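Long-range contacts in profilin (Schizosaccharomyces pombe, PDB 3DAV), which binds monomeric actin, restraining or promoting its polymerisation according to concentration, also binds PIP2, and is essential for cytokinesis in fission yeast: residues A20-R25 / C96-H101; G76-G81 / I89-K94; L83-I88 / Y102-L107. All coordinates share one frame; numbering follows the deposited sequence.

Contact 1: residues A20-R25 / C96-H101; sequences AAIVSR and CILVSH
Ala21 and Val99 face each other as an antiparallel hydrogen-bonded pair, each backbone giving and taking one bond: Ala21 N reaches Val99 O at 2.9 Å, and Val99 N meets Ala21 O at 2.8 Å. Two residues on, Val23 and Ile97 repeat the pattern, with Val23 N bonded to Ile97 O and Ile97 N to Val23 O the shorter of the two at 2.7 Å. Between these rungs Ile22 stands opposite Leu98 in a non-hydrogen-bonded pair, its CA–H directed at Ile97 O.

The side chains alternate. On the face of Ile22 and Leu98 the two run alongside each other, CG1 of Ile22 lying 3.6 Å from CD2 of Leu98. Ile22 CG1 turns away from its carbonyl carbon (chi1 -62°) toward that leucine, while the CG2 branch is directed to CB and SG of Cys96. On the face of Val23 and Ile97 the side chains pass at an angle, Val23 CG2 coming within 3.7 Å of Ile97 CB. Ile97 CD1 then extends over the strand end, 3.7 Å from Ser24 O, and Arg25 lays its CG 3.5 Å from Cys96 O before its guanidinium leaves to bond Gln52 through NH1.

Helices cover both faces, as in the profilin fold: 3-12 packs on Ile22 and 108-125 on Leu98, whereas Val23 and Ile97 meet helix 41-52. Trp31 and Ala32 continue the sheet beyond Ile22, and Val91 does so beyond Leu98. Four backbone bonds satisfy amides and carbonyls buried at the middle of the sheet, while the side chains that meet here, from Ile22 and Leu98 to Val23 and Ile97, are apolar.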
# COMPACT_ATOMS: atom_id res chain seq x y z
N ALA A 20 1.18 -2.23 7.88
CA ALA A 20 0.24 -2.32 6.77
C ALA A 20 -1.08 -1.64 7.03
O ALA A 20 -1.48 -1.45 8.18
CB ALA A 20 0.03 -3.79 6.33
N ALA A 21 -1.76 -1.27 5.95
CA ALA A 21 -3.13 -0.80 5.99
C ALA A 21 -3.90 -1.28 4.77
O ALA A 21 -3.31 -1.58 3.73
CB ALA A 21 -3.18 0.73 6.10
N ILE A 22 -5.22 -1.36 4.93
CA ILE A 22 -6.13 -1.56 3.81
C ILE A 22 -7.12 -0.39 3.82
O ILE A 22 -7.79 -0.13 4.82
CB ILE A 22 -6.88 -2.90 3.89
CG1 ILE A 22 -5.88 -4.07 3.82
CG2 ILE A 22 -7.93 -3.00 2.76
CD1 ILE A 22 -6.46 -5.41 4.19
N VAL A 23 -7.17 0.32 2.70
CA VAL A 23 -8.01 1.50 2.58
C VAL A 23 -8.96 1.36 1.40
O VAL A 23 -8.66 0.66 0.42
CB VAL A 23 -7.16 2.81 2.48
CG1 VAL A 23 -5.98 2.78 3.45
CG2 VAL A 23 -6.67 3.05 1.05
N SER A 24 -10.11 2.03 1.49
CA SER A 24 -11.05 2.07 0.38
C SER A 24 -10.35 2.55 -0.88
O SER A 24 -9.43 3.36 -0.82
CB SER A 24 -12.21 3.01 0.70
OG SER A 24 -13.10 3.10 -0.40
N ARG A 25 -10.79 2.03 -2.03
CA ARG A 25 -10.17 2.34 -3.32
C ARG A 25 -10.47 3.78 -3.73
O ARG A 25 -9.70 4.40 -4.46
CB ARG A 25 -10.66 1.37 -4.39
CG ARG A 25 -9.59 0.93 -5.38
CD ARG A 25 -9.53 1.84 -6.58
NE ARG A 25 -8.65 1.30 -7.62
CZ ARG A 25 -8.33 1.94 -8.75
NH1 ARG A 25 -8.82 3.15 -8.99
NH2 ARG A 25 -7.52 1.36 -9.63
N CYS A 96 -10.50 -2.06 -2.95
CA CYS A 96 -9.58 -1.57 -1.92
C CYS A 96 -8.18 -1.28 -2.43
O CYS A 96 -7.85 -1.56 -3.59
CB CYS A 96 -9.53 -2.55 -0.74
SG CYS A 96 -8.43 -3.96 -0.99
N ILE A 97 -7.37 -0.69 -1.56
CA ILE A 97 -5.95 -0.47 -1.80
C ILE A 97 -5.21 -1.08 -0.61
O ILE A 97 -5.45 -0.70 0.54
CB ILE A 97 -5.60 1.05 -1.87
CG1 ILE A 97 -6.29 1.73 -3.06
CG2 ILE A 97 -4.08 1.26 -1.93
CD1 ILE A 97 -6.41 3.25 -2.94
N LEU A 98 -4.33 -2.03 -0.91
CA LEU A 98 -3.42 -2.59 0.09
C LEU A 98 -2.18 -1.71 0.19
O LEU A 98 -1.58 -1.36 -0.83
CB LEU A 98 -3.01 -4.02 -0.29
CG LEU A 98 -4.08 -5.08 -0.59
CD1 LEU A 98 -3.41 -6.40 -0.98
CD2 LEU A 98 -5.04 -5.30 0.59
N VAL A 99 -1.82 -1.34 1.41
CA VAL A 99 -0.62 -0.55 1.67
C VAL A 99 0.32 -1.38 2.56
O VAL A 99 -0.03 -1.75 3.68
CB VAL A 99 -0.97 0.80 2.37
CG1 VAL A 99 0.29 1.62 2.67
CG2 VAL A 99 -1.96 1.62 1.53
N SER A 100 1.51 -1.68 2.04
CA SER A 100 2.51 -2.46 2.78
C SER A 100 3.82 -1.69 2.94
O SER A 100 4.47 -1.35 1.95
CB SER A 100 2.80 -3.79 2.09
OG SER A 100 1.74 -4.71 2.25
N HIS A 101 4.21 -1.45 4.18
CA HIS A 101 5.53 -0.90 4.47
C HIS A 101 6.49 -2.03 4.76
O HIS A 101 6.16 -2.96 5.49
CB HIS A 101 5.48 0.04 5.68
CG HIS A 101 6.79 0.70 5.98
ND1 HIS A 101 7.10 1.97 5.54
CD2 HIS A 101 7.88 0.25 6.64
CE1 HIS A 101 8.32 2.28 5.94
NE2 HIS A 101 8.81 1.26 6.61

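Contact 2: residues G76-G81 / I89-K94; sequences GRSIYG and ICVATK
Arg77 grips Ala92 from two directions. Its carbonyl oxygen accepts a bond from Ala92 N at 2.8 Å, and its guanidinium turns back so that NH1 donates to Ala92 O at 2.9 Å. This second bond is bent, 138° at the hydrogen, and NH1 stands above the carbonyl plane instead of on a lone pair. The fold at chi2 (-68°) brings the arm round: CD passes 3.8 Å from Ala92 CB, and the end of the side chain lies across the backbone, with Thr93 O over one guanidinium face, toward its rim. Further along, Ile79 and Cys90 exchange a pair of backbone bonds, Ile79 N to Cys90 O and Cys90 N to Ile79 O.

These rungs join strands 78-83 and 86-92 into a beta hairpin in the profilin sheet, where Ile89 and Val91 bond on to strand 96-102 and Tyr80 to strand 67-74. The hairpin's two surfaces meet different helices, Ile79 and Cys90 touching Phe51 of helix 41-52, while Val91 packs on helix 108-125.

On the Val91 side, Tyr80 and Ile89 form a non-hydrogen-bonded pair whose side chains pack against each other. Tyr80 CG points away from its own carbonyl carbon (chi1 -54°), which sets the ring against the isoleucine. Ile89 CD1 sits over one face, 4.0 Å from the ring centroid, in a CH-pi contact, and CG2 of the same isoleucine presses on the rim atom Tyr80 CE1 at 3.5 Å. Beyond the ring, Tyr80 OH and Ser78 OG both bond to Glu116 OE2, so one carboxylate oxygen of helix 108-125 receives both hydroxyls of strand 78-83. Ile79 CB and Cys90 CB approach more loosely, at 4.4 Å.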
# COMPACT_ATOMS: atom_id res chain seq x y z
N GLY A 76 -1.70 1.95 -13.18
CA GLY A 76 -3.12 1.84 -12.82
C GLY A 76 -3.41 1.11 -11.52
O GLY A 76 -4.23 1.57 -10.72
N ARG A 77 -2.74 -0.01 -11.29
CA ARG A 77 -3.01 -0.82 -10.10
C ARG A 77 -1.84 -0.89 -9.09
O ARG A 77 -2.03 -1.37 -7.97
CB ARG A 77 -3.43 -2.24 -10.49
CG ARG A 77 -4.74 -2.35 -11.27
CD ARG A 77 -5.94 -1.99 -10.42
NE ARG A 77 -7.17 -2.55 -10.96
CZ ARG A 77 -7.69 -3.72 -10.60
NH1 ARG A 77 -7.08 -4.47 -9.68
NH2 ARG A 77 -8.82 -4.14 -11.15
N SER A 78 -0.66 -0.42 -9.49
CA SER A 78 0.53 -0.54 -8.64
C SER A 78 1.30 0.77 -8.51
O SER A 78 1.68 1.39 -9.52
CB SER A 78 1.45 -1.65 -9.15
OG SER A 78 0.75 -2.89 -9.22
N ILE A 79 1.52 1.19 -7.26
CA ILE A 79 2.35 2.34 -6.91
C ILE A 79 3.36 1.95 -5.83
O ILE A 79 2.97 1.59 -4.71
CB ILE A 79 1.49 3.56 -6.45
CG1 ILE A 79 0.60 4.06 -7.59
CG2 ILE A 79 2.39 4.68 -5.89
CD1 ILE A 79 -0.47 5.09 -7.17
N TYR A 80 4.65 1.98 -6.17
CA TYR A 80 5.73 1.61 -5.24
C TYR A 80 6.59 2.80 -4.90
O TYR A 80 6.84 3.66 -5.75
CB TYR A 80 6.68 0.54 -5.83
CG TYR A 80 6.04 -0.74 -6.33
CD1 TYR A 80 4.71 -1.06 -6.05
CD2 TYR A 80 6.80 -1.65 -7.08
CE1 TYR A 80 4.15 -2.23 -6.52
CE2 TYR A 80 6.25 -2.82 -7.55
CZ TYR A 80 4.92 -3.11 -7.27
OH TYR A 80 4.37 -4.28 -7.73
N GLY A 81 7.06 2.84 -3.65
CA GLY A 81 7.95 3.89 -3.19
C GLY A 81 9.14 3.35 -2.42
O GLY A 81 9.10 2.23 -1.88
N ILE A 89 4.57 -0.56 -0.68
CA ILE A 89 3.94 -1.16 -1.84
C ILE A 89 2.43 -0.94 -1.71
O ILE A 89 1.82 -1.33 -0.71
CB ILE A 89 4.23 -2.68 -1.93
CG1 ILE A 89 5.74 -2.98 -1.81
CG2 ILE A 89 3.61 -3.29 -3.19
CD1 ILE A 89 6.63 -2.43 -2.95
N CYS A 90 1.86 -0.28 -2.71
CA CYS A 90 0.43 -0.02 -2.77
C CYS A 90 -0.15 -0.70 -4.00
O CYS A 90 0.33 -0.48 -5.12
CB CYS A 90 0.15 1.49 -2.83
SG CYS A 90 1.03 2.46 -1.57
N VAL A 91 -1.15 -1.55 -3.79
CA VAL A 91 -1.82 -2.25 -4.89
C VAL A 91 -3.32 -2.08 -4.82
O VAL A 91 -3.95 -2.38 -3.80
CB VAL A 91 -1.45 -3.75 -4.98
CG1 VAL A 91 -1.98 -4.37 -6.27
CG2 VAL A 91 0.07 -3.95 -4.89
N ALA A 92 -3.91 -1.60 -5.92
CA ALA A 92 -5.35 -1.46 -6.00
C ALA A 92 -6.00 -2.77 -6.43
O ALA A 92 -5.56 -3.41 -7.39
CB ALA A 92 -5.72 -0.34 -6.97
N THR A 93 -7.03 -3.17 -5.68
CA THR A 93 -7.92 -4.24 -6.11
C THR A 93 -9.14 -3.56 -6.70
O THR A 93 -9.07 -2.38 -7.06
CB THR A 93 -8.31 -5.19 -4.95
OG1 THR A 93 -9.09 -4.48 -3.98
CG2 THR A 93 -7.07 -5.75 -4.27
N LYS A 94 -10.25 -4.28 -6.82
CA LYS A 94 -11.48 -3.68 -7.34
C LYS A 94 -12.04 -2.69 -6.32
O LYS A 94 -12.43 -1.57 -6.68
CB LYS A 94 -12.51 -4.75 -7.69
CG LYS A 94 -13.72 -4.23 -8.48
CD LYS A 94 -14.76 -5.32 -8.72
CE LYS A 94 -15.54 -5.64 -7.46
NZ LYS A 94 -16.69 -6.54 -7.74

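Contact 3: residues L83-I88 / Y102-L107; sequences LQKEGI and YPETTL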
# COMPACT_ATOMS: atom_id res chain seq x y z
N LEU A 83 12.38 4.52 0.45
CA LEU A 83 13.04 5.43 1.37
C LEU A 83 14.28 4.69 1.82
O LEU A 83 14.25 3.95 2.80
CB LEU A 83 12.12 5.76 2.55
CG LEU A 83 12.53 6.87 3.50
CD1 LEU A 83 12.44 8.23 2.82
CD2 LEU A 83 11.64 6.84 4.73
N GLN A 84 15.36 4.87 1.07
CA GLN A 84 16.60 4.11 1.24
C GLN A 84 16.35 2.60 1.12
O GLN A 84 15.99 2.11 0.05
CB GLN A 84 17.30 4.46 2.56
CG GLN A 84 17.41 5.95 2.81
CD GLN A 84 18.71 6.33 3.45
OE1 GLN A 84 18.76 6.59 4.65
NE2 GLN A 84 19.78 6.35 2.67
N LYS A 85 16.54 1.87 2.22
CA LYS A 85 16.36 0.42 2.22
C LYS A 85 14.95 0.02 2.64
O LYS A 85 14.60 -1.15 2.61
CB LYS A 85 17.42 -0.26 3.09
CG LYS A 85 18.83 -0.22 2.50
CD LYS A 85 19.84 -1.03 3.31
CE LYS A 85 19.67 -2.54 3.12
NZ LYS A 85 20.13 -3.03 1.78
N GLU A 86 14.15 1.01 3.04
CA GLU A 86 12.74 0.77 3.38
C GLU A 86 11.88 1.24 2.22
O GLU A 86 12.37 1.91 1.32
CB GLU A 86 12.35 1.55 4.63
CG GLU A 86 13.17 1.25 5.86
CD GLU A 86 12.64 1.98 7.08
OE1 GLU A 86 12.38 1.31 8.10
OE2 GLU A 86 12.48 3.22 7.02
N GLY A 87 10.59 0.91 2.26
CA GLY A 87 9.65 1.42 1.27
C GLY A 87 8.22 0.98 1.49
O GLY A 87 7.91 0.33 2.50
N ILE A 88 7.35 1.34 0.55
CA ILE A 88 5.94 0.96 0.59
C ILE A 88 5.48 0.40 -0.75
O ILE A 88 5.95 0.82 -1.82
CB ILE A 88 4.97 2.15 0.95
CG1 ILE A 88 5.60 3.50 0.62
CG2 ILE A 88 4.49 2.07 2.39
CD1 ILE A 88 5.37 3.92 -0.79
N TYR A 102 7.69 -1.96 4.19
CA TYR A 102 8.71 -2.97 4.46
C TYR A 102 9.97 -2.35 5.07
O TYR A 102 10.34 -1.23 4.72
CB TYR A 102 9.02 -3.79 3.19
CG TYR A 102 9.66 -3.01 2.05
CD1 TYR A 102 11.04 -2.84 1.98
CD2 TYR A 102 8.88 -2.47 1.03
CE1 TYR A 102 11.63 -2.14 0.93
CE2 TYR A 102 9.45 -1.77 -0.04
CZ TYR A 102 10.83 -1.61 -0.08
OH TYR A 102 11.41 -0.92 -1.11
N PRO A 103 10.61 -3.06 6.03
CA PRO A 103 11.80 -2.51 6.67
C PRO A 103 13.09 -2.76 5.89
O PRO A 103 13.07 -3.36 4.83
CB PRO A 103 11.81 -3.22 8.03
CG PRO A 103 11.20 -4.56 7.75
CD PRO A 103 10.24 -4.37 6.59
N GLU A 104 14.20 -2.30 6.46
CA GLU A 104 15.53 -2.40 5.87
C GLU A 104 15.87 -3.81 5.37
O GLU A 104 16.46 -3.97 4.30
CB GLU A 104 16.57 -1.97 6.91
CG GLU A 104 17.95 -1.69 6.35
CD GLU A 104 18.96 -1.32 7.42
OE1 GLU A 104 18.61 -0.52 8.32
OE2 GLU A 104 20.10 -1.83 7.36
N THR A 105 15.49 -4.83 6.15
CA THR A 105 15.94 -6.20 5.91
C THR A 105 15.16 -6.99 4.84
O THR A 105 15.59 -8.08 4.45
CB THR A 105 16.02 -7.00 7.22
OG1 THR A 105 14.74 -7.02 7.86
CG2 THR A 105 17.04 -6.38 8.16
N THR A 106 14.03 -6.48 4.36
CA THR A 106 13.34 -7.16 3.26
C THR A 106 13.60 -6.46 1.93
O THR A 106 13.58 -5.22 1.84
CB THR A 106 11.81 -7.35 3.48
OG1 THR A 106 11.06 -6.63 2.49
CG2 THR A 106 11.40 -6.91 4.84
N LEU A 107 13.84 -7.26 0.89
CA LEU A 107 14.04 -6.73 -0.44
C LEU A 107 12.71 -6.21 -0.97
O LEU A 107 11.67 -6.83 -0.71
CB LEU A 107 14.63 -7.79 -1.37
CG LEU A 107 16.05 -8.27 -1.03
CD1 LEU A 107 16.49 -9.42 -1.92
CD2 LEU A 107 17.05 -7.13 -1.10
O HOH W 1 14.19 0.11 -0.65
O HOH W 2 13.97 -0.82 8.78
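At one end of the central strands the turn that links strands 78-83 and 86-92 meets the loop leading from strand 96-102 into helix 108-125. The one bridge between the two segments is the antiparallel hydrogen-bonded pair of Gly87 with Tyr102: Tyr102 N donates to Gly87 O at 2.9 Å, and Gly87 N returns a longer bond to Tyr102 O at 3.3 Å.

Tyr102 CG occupies the crowded position between its backbone N and carbonyl carbon (chi1 65°), which lays the ring flat over the glycine backbone. Gly87 N stands 3.4 Å above the ring, over its centre, and Gly87 CA makes a CH-pi contact with the same face. Tyr102 OH itself is joined by a water to Gln84 O and Glu86 O, tying the ring to the type II' turn from Leu83 to Glu86; Pro108 and Ala111 of helix 108-125 also touch Tyr102. A leucine here has neither ring nor hydroxyl, and would probably leave the Gly87 backbone less covered and weaken the hold on the water that joins the ring to the turn.

Farther out, the aliphatic part of Lys85 crosses Glu104, CB and CD each 3.6 Å from Glu104 CG, yet Lys85 NZ remains 5.7 Å from Glu104 OE2, too far for a salt bridge. A second water bridges the loops, donating to Glu86 OE1 and accepting from Glu104 N. The turn and the loop are therefore joined by backbone bonds, water and a ring packed face-on over Gly87, with the opposite charges of Lys85 and Glu104 probably adding only a weak attraction.

How the contacts relate
From the N terminus, strand 19-24 enters the sheet first, but its partner in contact 1 arrives only with strand 96-102, closing a loop of 70 residues. Nested within that loop is contact 2, which closes the short hairpin of strands 78-83 and 86-92. Contact 3 closes a loop of 13 residues and crosses both: its first segment lies in the hairpin, and its second runs from the end of strand 96-102 into the loop before helix 108-125. Strand 86-92 serves contacts 2 and 3, and its neighbour 96-102 joins it to contact 1, with Ile89 N probably bonded to Ser100 O. The centre of contact 3 lies about 17 Å from the centres of the other two.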